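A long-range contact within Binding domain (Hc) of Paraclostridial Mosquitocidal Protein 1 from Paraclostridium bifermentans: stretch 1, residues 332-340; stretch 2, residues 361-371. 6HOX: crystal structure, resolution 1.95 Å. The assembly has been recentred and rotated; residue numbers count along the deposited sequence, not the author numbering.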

# COMPACT_ATOMS: atom_id res chain seq x y z
N ASN A 332 2.10 19.79 3.21
CA ASN A 332 2.07 21.25 3.18
C ASN A 332 3.16 21.85 2.28
O ASN A 332 3.30 23.08 2.26
N ASP A 333 3.85 21.04 1.48
CA ASP A 333 4.82 21.58 0.52
C ASP A 333 4.08 22.30 -0.60
O ASP A 333 3.04 21.83 -1.04
N VAL A 334 4.65 23.43 -1.05
CA VAL A 334 4.16 24.14 -2.20
C VAL A 334 4.89 23.58 -3.42
O VAL A 334 6.12 23.47 -3.43
N ALA A 335 4.13 23.18 -4.42
CA ALA A 335 4.70 22.45 -5.53
C ALA A 335 3.79 22.60 -6.76
O ALA A 335 2.60 22.90 -6.64
N ASP A 336 4.37 22.42 -7.94
CA ASP A 336 3.61 22.44 -9.15
C ASP A 336 3.48 21.03 -9.68
O ASP A 336 4.34 20.19 -9.43
N VAL A 337 2.38 20.79 -10.38
CA VAL A 337 2.17 19.56 -11.12
C VAL A 337 2.39 19.86 -12.60
O VAL A 337 1.57 20.55 -13.24
N LYS A 338 3.51 19.35 -13.11
CA LYS A 338 4.00 19.57 -14.46
C LYS A 338 3.55 18.41 -15.34
O LYS A 338 3.75 17.22 -15.02
N PHE A 339 2.97 18.77 -16.48
CA PHE A 339 2.50 17.82 -17.45
C PHE A 339 3.62 17.53 -18.46
O PHE A 339 3.91 18.35 -19.32
N GLU A 340 4.19 16.33 -18.35
CA GLU A 340 5.37 15.87 -19.07
C GLU A 340 5.13 15.81 -20.59
O GLU A 340 6.07 16.01 -21.37
N VAL A 361 -6.66 24.75 -15.90
CA VAL A 361 -6.09 24.68 -17.21
C VAL A 361 -4.63 24.26 -17.06
O VAL A 361 -4.13 24.16 -15.94
N LEU A 362 -3.98 23.97 -18.20
CA LEU A 362 -2.55 23.74 -18.28
C LEU A 362 -1.92 24.97 -18.93
O LEU A 362 -2.26 25.32 -20.04
N ASN A 363 -0.99 25.61 -18.21
CA ASN A 363 -0.46 26.89 -18.61
C ASN A 363 1.01 26.95 -18.22
O ASN A 363 1.38 26.37 -17.21
N GLU A 364 1.82 27.65 -19.02
CA GLU A 364 3.20 27.94 -18.71
C GLU A 364 3.24 28.94 -17.55
O GLU A 364 4.12 28.89 -16.71
N GLY A 365 2.25 29.84 -17.52
CA GLY A 365 2.13 30.89 -16.52
C GLY A 365 1.48 30.41 -15.22
O GLY A 365 0.25 30.20 -15.17
N ARG A 366 2.32 30.26 -14.20
CA ARG A 366 1.94 30.00 -12.81
C ARG A 366 1.00 31.11 -12.33
O ARG A 366 1.35 32.29 -12.40
N ASN A 367 -0.19 30.72 -11.87
CA ASN A 367 -1.24 31.62 -11.44
C ASN A 367 -1.83 31.12 -10.11
O ASN A 367 -2.85 30.44 -10.09
N GLY A 368 -1.17 31.48 -9.01
CA GLY A 368 -1.51 31.01 -7.68
C GLY A 368 -0.55 29.93 -7.25
O GLY A 368 0.46 29.71 -7.93
N ASP A 369 -0.85 29.28 -6.12
CA ASP A 369 0.00 28.25 -5.54
C ASP A 369 -0.83 26.99 -5.32
O ASP A 369 -2.02 27.07 -5.05
N LEU A 370 -0.18 25.84 -5.52
CA LEU A 370 -0.67 24.53 -5.16
C LEU A 370 0.11 24.07 -3.93
O LEU A 370 1.33 24.23 -3.87
N LYS A 371 -0.63 23.49 -2.99
CA LYS A 371 -0.07 22.87 -1.81
C LYS A 371 -0.61 21.44 -1.72
O LYS A 371 -1.81 21.22 -1.83

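Where two strands share little backbone pairing, side chains can carry much of the contact, as this pair of stretches from the mosquitocidal protein's binding domain illustrates. The backbone link is short: Ala335 N donates to Leu370 O (3.0 Å), beside an antiparallel, non-hydrogen-bonded pairing of Val334 with Lys371. These two residues place their side chains on the same face of the sheet, where Val334 (chi1 t) brings CG2 to 3.9 Å from CE of Lys371 (chi1 t, chi2 t).

A second group of contacts is charged. Asp336 (chi1 m) leaves its backbone sideways, yet its carboxylate end comes nearer, and the extended Arg366 (t, t, t at chi1 to chi3) reaches it with a salt bridge, NE to OD2 of Asp336 at 2.8 Å. Within its own stretch, the same guanidinium also bonds Asp369 (chi1 m), NH2 to OD2 at 3.0 Å, so one arginine joins two acids. Water 1 lies among these groups, accepting from Arg366 NH2 and Leu370 N (both 2.8 Å) and lying 2.9 Å from both Ala335 O and Asp336 OD1.

Apolar packing completes the contact. Leu370, with chi1 near -94°, sets CD2 4.1 Å from Val337 CG2. Phe339 and Leu362, both m at chi1, point toward the opposing stretches; Leu362 CD2 sits over the Phe339 ring face, 3.4 Å from its centroid, a CH-pi contact.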

# COMPACT_ATOMS: atom_id res chain seq x y z
CB ASN A 332 2.13 21.90 4.55
CG ASN A 332 0.99 21.49 5.45
OD1 ASN A 332 1.17 21.39 6.66
ND2 ASN A 332 -0.18 21.24 4.88
CB ASP A 333 5.68 20.48 -0.11
CG ASP A 333 6.79 19.95 0.79
OD1 ASP A 333 6.98 20.52 1.89
OD2 ASP A 333 7.46 18.98 0.35
CB VAL A 334 4.33 25.67 -2.07
CG1 VAL A 334 4.05 26.37 -3.39
CG2 VAL A 334 3.41 26.21 -0.99
CB ALA A 335 4.91 21.00 -5.14
CB ASP A 336 4.23 23.40 -10.16
CG ASP A 336 4.02 24.84 -9.74
OD1 ASP A 336 2.84 25.21 -9.41
OD2 ASP A 336 5.01 25.56 -9.69
CB VAL A 337 0.76 19.00 -10.85
CG1 VAL A 337 0.54 17.69 -11.59
CG2 VAL A 337 0.51 18.84 -9.36
CB LYS A 338 5.53 19.67 -14.43
CG LYS A 338 6.23 19.79 -15.77
CD LYS A 338 7.74 19.75 -15.58
CE LYS A 338 8.51 19.27 -16.79
NZ LYS A 338 9.86 18.79 -16.42
CB PHE A 339 1.22 18.36 -18.09
CG PHE A 339 0.01 18.18 -17.22
CD1 PHE A 339 -0.06 18.76 -15.96
CD2 PHE A 339 -1.07 17.43 -17.66
CE1 PHE A 339 -1.18 18.58 -15.15
CE2 PHE A 339 -2.18 17.25 -16.86
CZ PHE A 339 -2.23 17.83 -15.61
CB GLU A 340 5.76 14.48 -18.56
CG GLU A 340 6.28 14.47 -17.13
CD GLU A 340 7.59 15.22 -16.93
OE1 GLU A 340 8.64 14.73 -17.40
OE2 GLU A 340 7.56 16.31 -16.30
CB VAL A 361 -6.22 26.04 -17.94
CG1 VAL A 361 -7.68 26.43 -18.14
CG2 VAL A 361 -5.47 27.15 -17.22
CB LEU A 362 -2.26 22.49 -19.11
CG LEU A 362 -3.02 21.24 -18.69
CD1 LEU A 362 -2.65 20.07 -19.59
CD2 LEU A 362 -2.76 20.89 -17.23
CB ASN A 363 -1.24 28.03 -17.96
CG ASN A 363 -1.25 29.30 -18.78
OD1 ASN A 363 -1.92 29.38 -19.80
ND2 ASN A 363 -0.57 30.33 -18.31
CB GLU A 364 3.91 28.51 -19.93
CG GLU A 364 5.38 28.76 -19.69
CD GLU A 364 6.26 28.71 -20.92
OE1 GLU A 364 5.99 29.47 -21.88
OE2 GLU A 364 7.22 27.90 -20.92
CB ARG A 366 3.22 29.95 -11.97
CG ARG A 366 3.10 29.26 -10.61
CD ARG A 366 4.47 28.85 -10.11
NE ARG A 366 4.37 28.16 -8.83
CZ ARG A 366 4.23 28.75 -7.65
NH1 ARG A 366 4.29 30.07 -7.54
NH2 ARG A 366 4.03 28.01 -6.57
CB ASN A 367 -2.34 31.75 -12.49
CG ASN A 367 -3.43 32.70 -12.05
OD1 ASN A 367 -3.19 33.56 -11.21
ND2 ASN A 367 -4.62 32.56 -12.61
CB ASP A 369 0.64 28.72 -4.23
CG ASP A 369 1.50 29.97 -4.40
OD1 ASP A 369 0.94 31.08 -4.37
OD2 ASP A 369 2.71 29.81 -4.62
CB LEU A 370 -0.43 23.54 -6.31
CG LEU A 370 -1.59 23.34 -7.27
CD1 LEU A 370 -2.06 24.68 -7.80
CD2 LEU A 370 -1.20 22.40 -8.40
CB LYS A 371 -0.45 23.71 -0.59
CG LYS A 371 0.37 23.42 0.66
CD LYS A 371 0.00 24.31 1.83
CE LYS A 371 0.65 25.68 1.73
NZ LYS A 371 1.25 26.08 3.02
O HOH W 1 2.41 25.76 -6.59